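Local coordinates for sulfonate ABC transporter, periplasmic sulfonate-binding protein SsuA (Methylobacillus flagellatus, PDB 3UIF) that probably binds sulfonates or related sulfate esters in the periplasm and delivers them to an ABC transporter for uptake, at residues A[172-177]-A[245-250]; A[257-260]-A[265-268]. One frame throughout, in Å; residues are numbered along the deposited sequence.

Interaction 1. Residues A[172-177]-A[245-250]; sequences SLFDSY and YSNKIY
F174 meets N247 and Y250 where two type I beta turns, L173-S176 and N247-Y250, face each other in what is probably a two-lobed periplasmic binding protein fold. The first turn follows strand 169-172 of the five-stranded sheet; the second links helix 238-245 to helix 252-257. Along 245-250, N247 comes first: its CB lies 3.8 Å from CZ of F174, at the edge of the phenyl ring, and its ND2 reaches the same edge in the ring plane. N247 also shapes its own turn, because OD1 accepts the backbone N of I249 at 3.2 Å, an Asx turn that orients the amide. I249 then lays CG2 over the centre of one face of the Y250 ring. Y250 makes the broadest contact, CD2 standing 3.5 Å from CZ of F174 with the two ring planes inclined at 65°, an oblique aromatic pair. With CG of F174 between backbone N and carbonyl carbon (chi1 72°), the phenyl extends toward this turn, and V254 and N255 of helix 252-257 also touch it. Further out, OH of Y250 packs 3.6 Å from CB of D175, whose OD2 accepts OG of S172 at 2.7 Å through its syn lone pair.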
# COMPACT_ATOMS: atom_id res chain seq x y z
N SER A 172 1.02 -9.17 -11.19
CA SER A 172 -0.08 -8.60 -10.40
C SER A 172 0.08 -8.84 -8.90
O SER A 172 1.11 -9.32 -8.44
CB SER A 172 -1.42 -9.17 -10.88
OG SER A 172 -2.51 -8.31 -10.53
N LEU A 173 -0.97 -8.52 -8.15
CA LEU A 173 -1.00 -8.73 -6.70
C LEU A 173 -1.68 -10.05 -6.38
O LEU A 173 -1.77 -10.91 -7.24
CB LEU A 173 -1.73 -7.58 -6.02
CG LEU A 173 -1.33 -6.14 -6.39
CD1 LEU A 173 -2.10 -5.16 -5.51
CD2 LEU A 173 0.17 -5.91 -6.27
N PHE A 174 -2.17 -10.19 -5.16
CA PHE A 174 -2.75 -11.46 -4.66
C PHE A 174 -3.93 -12.00 -5.47
O PHE A 174 -4.31 -13.17 -5.30
CB PHE A 174 -3.08 -11.36 -3.16
CG PHE A 174 -4.27 -10.48 -2.84
CD1 PHE A 174 -4.42 -9.21 -3.41
CD2 PHE A 174 -5.24 -10.91 -1.95
CE1 PHE A 174 -5.52 -8.41 -3.11
CE2 PHE A 174 -6.33 -10.12 -1.64
CZ PHE A 174 -6.48 -8.87 -2.22
N ASP A 175 -4.51 -11.19 -6.35
CA ASP A 175 -5.51 -11.68 -7.30
C ASP A 175 -4.96 -12.82 -8.15
O ASP A 175 -5.71 -13.61 -8.73
CB ASP A 175 -6.03 -10.55 -8.19
CG ASP A 175 -4.91 -9.70 -8.75
OD1 ASP A 175 -4.23 -9.01 -7.96
OD2 ASP A 175 -4.71 -9.71 -9.99
N SER A 176 -3.64 -12.92 -8.22
CA SER A 176 -2.97 -14.03 -8.90
C SER A 176 -3.45 -15.42 -8.43
O SER A 176 -3.55 -16.35 -9.24
CB SER A 176 -1.45 -13.91 -8.72
OG SER A 176 -1.00 -12.62 -9.07
N TYR A 177 -3.75 -15.55 -7.14
CA TYR A 177 -4.12 -16.83 -6.52
C TYR A 177 -5.40 -17.46 -7.07
O TYR A 177 -5.55 -18.69 -7.08
CB TYR A 177 -4.25 -16.68 -5.01
CG TYR A 177 -2.91 -16.66 -4.32
CD1 TYR A 177 -2.09 -17.81 -4.31
CD2 TYR A 177 -2.46 -15.51 -3.67
CE1 TYR A 177 -0.86 -17.79 -3.67
CE2 TYR A 177 -1.24 -15.49 -3.03
CZ TYR A 177 -0.44 -16.62 -3.03
OH TYR A 177 0.77 -16.57 -2.39
N TYR A 245 -11.92 -7.24 7.97
CA TYR A 245 -11.34 -6.00 7.46
C TYR A 245 -10.49 -6.13 6.20
O TYR A 245 -9.91 -5.14 5.76
CB TYR A 245 -10.51 -5.29 8.54
CG TYR A 245 -11.24 -5.20 9.84
CD1 TYR A 245 -10.86 -6.00 10.92
CD2 TYR A 245 -12.35 -4.36 9.98
CE1 TYR A 245 -11.57 -5.94 12.12
CE2 TYR A 245 -13.05 -4.28 11.17
CZ TYR A 245 -12.65 -5.07 12.23
OH TYR A 245 -13.34 -5.00 13.40
N SER A 246 -10.42 -7.32 5.62
CA SER A 246 -9.59 -7.47 4.44
C SER A 246 -10.32 -7.07 3.16
O SER A 246 -11.37 -6.42 3.20
CB SER A 246 -8.95 -8.86 4.35
OG SER A 246 -9.92 -9.88 4.39
N ASN A 247 -9.77 -7.45 2.01
CA ASN A 247 -10.35 -7.08 0.74
C ASN A 247 -11.46 -8.05 0.35
O ASN A 247 -11.19 -9.17 -0.10
CB ASN A 247 -9.25 -7.07 -0.31
CG ASN A 247 -9.65 -6.35 -1.56
OD1 ASN A 247 -10.81 -6.41 -1.99
ND2 ASN A 247 -8.69 -5.69 -2.19
N LYS A 248 -12.70 -7.61 0.51
CA LYS A 248 -13.85 -8.48 0.26
C LYS A 248 -14.19 -8.74 -1.21
O LYS A 248 -15.12 -9.49 -1.49
CB LYS A 248 -15.11 -7.95 0.96
CG LYS A 248 -14.94 -7.64 2.44
CD LYS A 248 -16.31 -7.37 3.04
CE LYS A 248 -16.22 -6.79 4.44
NZ LYS A 248 -15.84 -7.80 5.47
N ILE A 249 -13.47 -8.11 -2.14
CA ILE A 249 -13.67 -8.44 -3.56
C ILE A 249 -13.22 -9.88 -3.79
O ILE A 249 -13.67 -10.55 -4.73
CB ILE A 249 -12.87 -7.54 -4.53
CG1 ILE A 249 -13.24 -6.07 -4.36
CG2 ILE A 249 -13.10 -7.97 -5.97
CD1 ILE A 249 -12.39 -5.14 -5.21
N TYR A 250 -12.35 -10.34 -2.89
CA TYR A 250 -11.69 -11.62 -3.00
C TYR A 250 -12.03 -12.52 -1.84
O TYR A 250 -12.23 -12.03 -0.73
CB TYR A 250 -10.18 -11.40 -3.06
CG TYR A 250 -9.79 -10.58 -4.25
CD1 TYR A 250 -9.85 -11.13 -5.52
CD2 TYR A 250 -9.39 -9.25 -4.12
CE1 TYR A 250 -9.53 -10.38 -6.64
CE2 TYR A 250 -9.06 -8.49 -5.24
CZ TYR A 250 -9.13 -9.07 -6.49
OH TYR A 250 -8.80 -8.37 -7.62

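Interaction 2. Residues A[257-260]-A[265-268]; sequences REYD and SWRQ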
# COMPACT_ATOMS: atom_id res chain seq x y z
N ARG A 257 -3.80 -15.99 1.85
CA ARG A 257 -2.59 -16.46 1.17
C ARG A 257 -1.58 -15.35 0.94
O ARG A 257 -0.38 -15.61 0.84
CB ARG A 257 -2.95 -17.17 -0.12
CG ARG A 257 -3.24 -18.62 0.15
CD ARG A 257 -3.67 -19.32 -1.11
NE ARG A 257 -5.04 -18.97 -1.43
CZ ARG A 257 -5.68 -19.44 -2.49
NH1 ARG A 257 -5.06 -20.27 -3.31
NH2 ARG A 257 -6.93 -19.08 -2.72
N GLU A 258 -2.08 -14.13 0.85
CA GLU A 258 -1.23 -12.95 0.74
C GLU A 258 -0.22 -12.87 1.90
O GLU A 258 0.91 -12.39 1.70
CB GLU A 258 -2.11 -11.67 0.62
CG GLU A 258 -1.44 -10.33 0.94
CD GLU A 258 -0.30 -9.96 -0.00
OE1 GLU A 258 0.41 -8.98 0.28
OE2 GLU A 258 -0.09 -10.62 -1.03
N TYR A 259 -0.60 -13.38 3.07
CA TYR A 259 0.27 -13.38 4.25
C TYR A 259 0.97 -14.71 4.50
O TYR A 259 1.76 -14.84 5.41
CB TYR A 259 -0.53 -12.94 5.49
CG TYR A 259 -1.04 -11.54 5.31
CD1 TYR A 259 -0.25 -10.46 5.66
CD2 TYR A 259 -2.28 -11.30 4.72
CE1 TYR A 259 -0.69 -9.17 5.48
CE2 TYR A 259 -2.73 -10.01 4.52
CZ TYR A 259 -1.93 -8.94 4.90
OH TYR A 259 -2.35 -7.64 4.72
N ASP A 260 0.70 -15.69 3.65
CA ASP A 260 1.23 -17.03 3.84
C ASP A 260 2.69 -17.13 3.37
O ASP A 260 3.03 -16.64 2.29
CB ASP A 260 0.38 -17.99 3.03
CG ASP A 260 -0.14 -19.11 3.86
OD1 ASP A 260 0.58 -20.15 4.00
OD2 ASP A 260 -1.27 -18.93 4.38
N SER A 265 6.74 -11.24 8.83
CA SER A 265 5.72 -11.78 9.73
C SER A 265 4.44 -10.96 9.71
O SER A 265 4.41 -9.85 9.20
CB SER A 265 6.25 -11.85 11.15
OG SER A 265 6.17 -10.60 11.78
N TRP A 266 3.39 -11.53 10.28
CA TRP A 266 2.11 -10.86 10.40
C TRP A 266 2.20 -9.51 11.08
O TRP A 266 1.66 -8.52 10.59
CB TRP A 266 1.11 -11.76 11.13
CG TRP A 266 -0.14 -11.03 11.49
CD1 TRP A 266 -0.56 -10.62 12.75
CD2 TRP A 266 -1.14 -10.50 10.56
NE1 TRP A 266 -1.74 -9.94 12.68
CE2 TRP A 266 -2.14 -9.82 11.39
CE3 TRP A 266 -1.32 -10.54 9.18
CZ2 TRP A 266 -3.26 -9.22 10.85
CZ3 TRP A 266 -2.45 -9.94 8.64
CH2 TRP A 266 -3.40 -9.29 9.46
N ARG A 267 2.90 -9.47 12.22
CA ARG A 267 3.14 -8.24 12.95
C ARG A 267 3.96 -7.23 12.15
O ARG A 267 3.63 -6.05 12.09
CB ARG A 267 3.83 -8.55 14.27
CG ARG A 267 3.86 -7.37 15.23
CD ARG A 267 4.86 -7.58 16.36
NE ARG A 267 4.41 -8.62 17.27
CZ ARG A 267 4.93 -8.84 18.48
NH1 ARG A 267 5.93 -8.07 18.92
NH2 ARG A 267 4.46 -9.82 19.25
N GLN A 268 5.03 -7.71 11.54
CA GLN A 268 5.91 -6.84 10.75
C GLN A 268 5.22 -6.21 9.53
O GLN A 268 5.60 -5.12 9.09
CB GLN A 268 7.18 -7.59 10.36
CG GLN A 268 8.13 -7.87 11.52
CD GLN A 268 8.70 -6.60 12.13
OE1 GLN A 268 8.38 -6.24 13.28
NE2 GLN A 268 9.54 -5.90 11.37
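Y259 offers a ring face to the indole edge of W266, a T-shaped (edge-to-face) pair that spans the irregular chain between helices 252-257 and 276-291. From CB, which points toward 265-268, the tyrosine leads with CG anti to its carbonyl carbon (chi1 -62°), and CG already lies 4.0 Å from CE3 of W266. One atom on, CD1 sits 3.7 Å from CE3, and CE1 is equally near CZ3. CZ of Y259 is 3.9 Å from CZ3 of W266, an atom that stands over the centre of the phenol ring. The planes are 73° apart, and CG of E258 packs on the opposite face, nearer the rim. The Y259 OH hydrogen-bonds a glycerol, probably from the crystallisation liquor. Shortening Y259 to an alanine removes the ring, and the CE3-CZ3 edge of W266 would probably lose its aromatic face, opening a gap beside E258. Indole NE1 bonds to O of V232, while OG of S265 accepts the backbone N of Q268 in an ST motif. K238 of helix 238-245 touches both aromatic side chains and Y241 the tyrosine, placing the pair against that helix, Y259 just past the end of helix 252-257 and W266 in the loop that follows.

From the N terminus, the chain first reaches 172-177, at the end of strand 169-172 in the five-stranded sheet. It runs on through helix 176-181, strands 185-190 and 202-207, and helices 208-213, 215-233 and 238-245 before 245-250 closes the wide loop of interaction 1, with 67 residues between its segments. Interaction 2 opens at the end of helix 252-257 and closes across four intervening residues, so the two are in series, neither nested nor crossed. Their centres are 14 Å apart, yet they touch: F174 CB lies 3.7 Å from OE2 of E258. Interaction 1 joins the turn after strand 169-172 to the entrance of helix 252-257; interaction 2 folds its exit back beside helix 238-245.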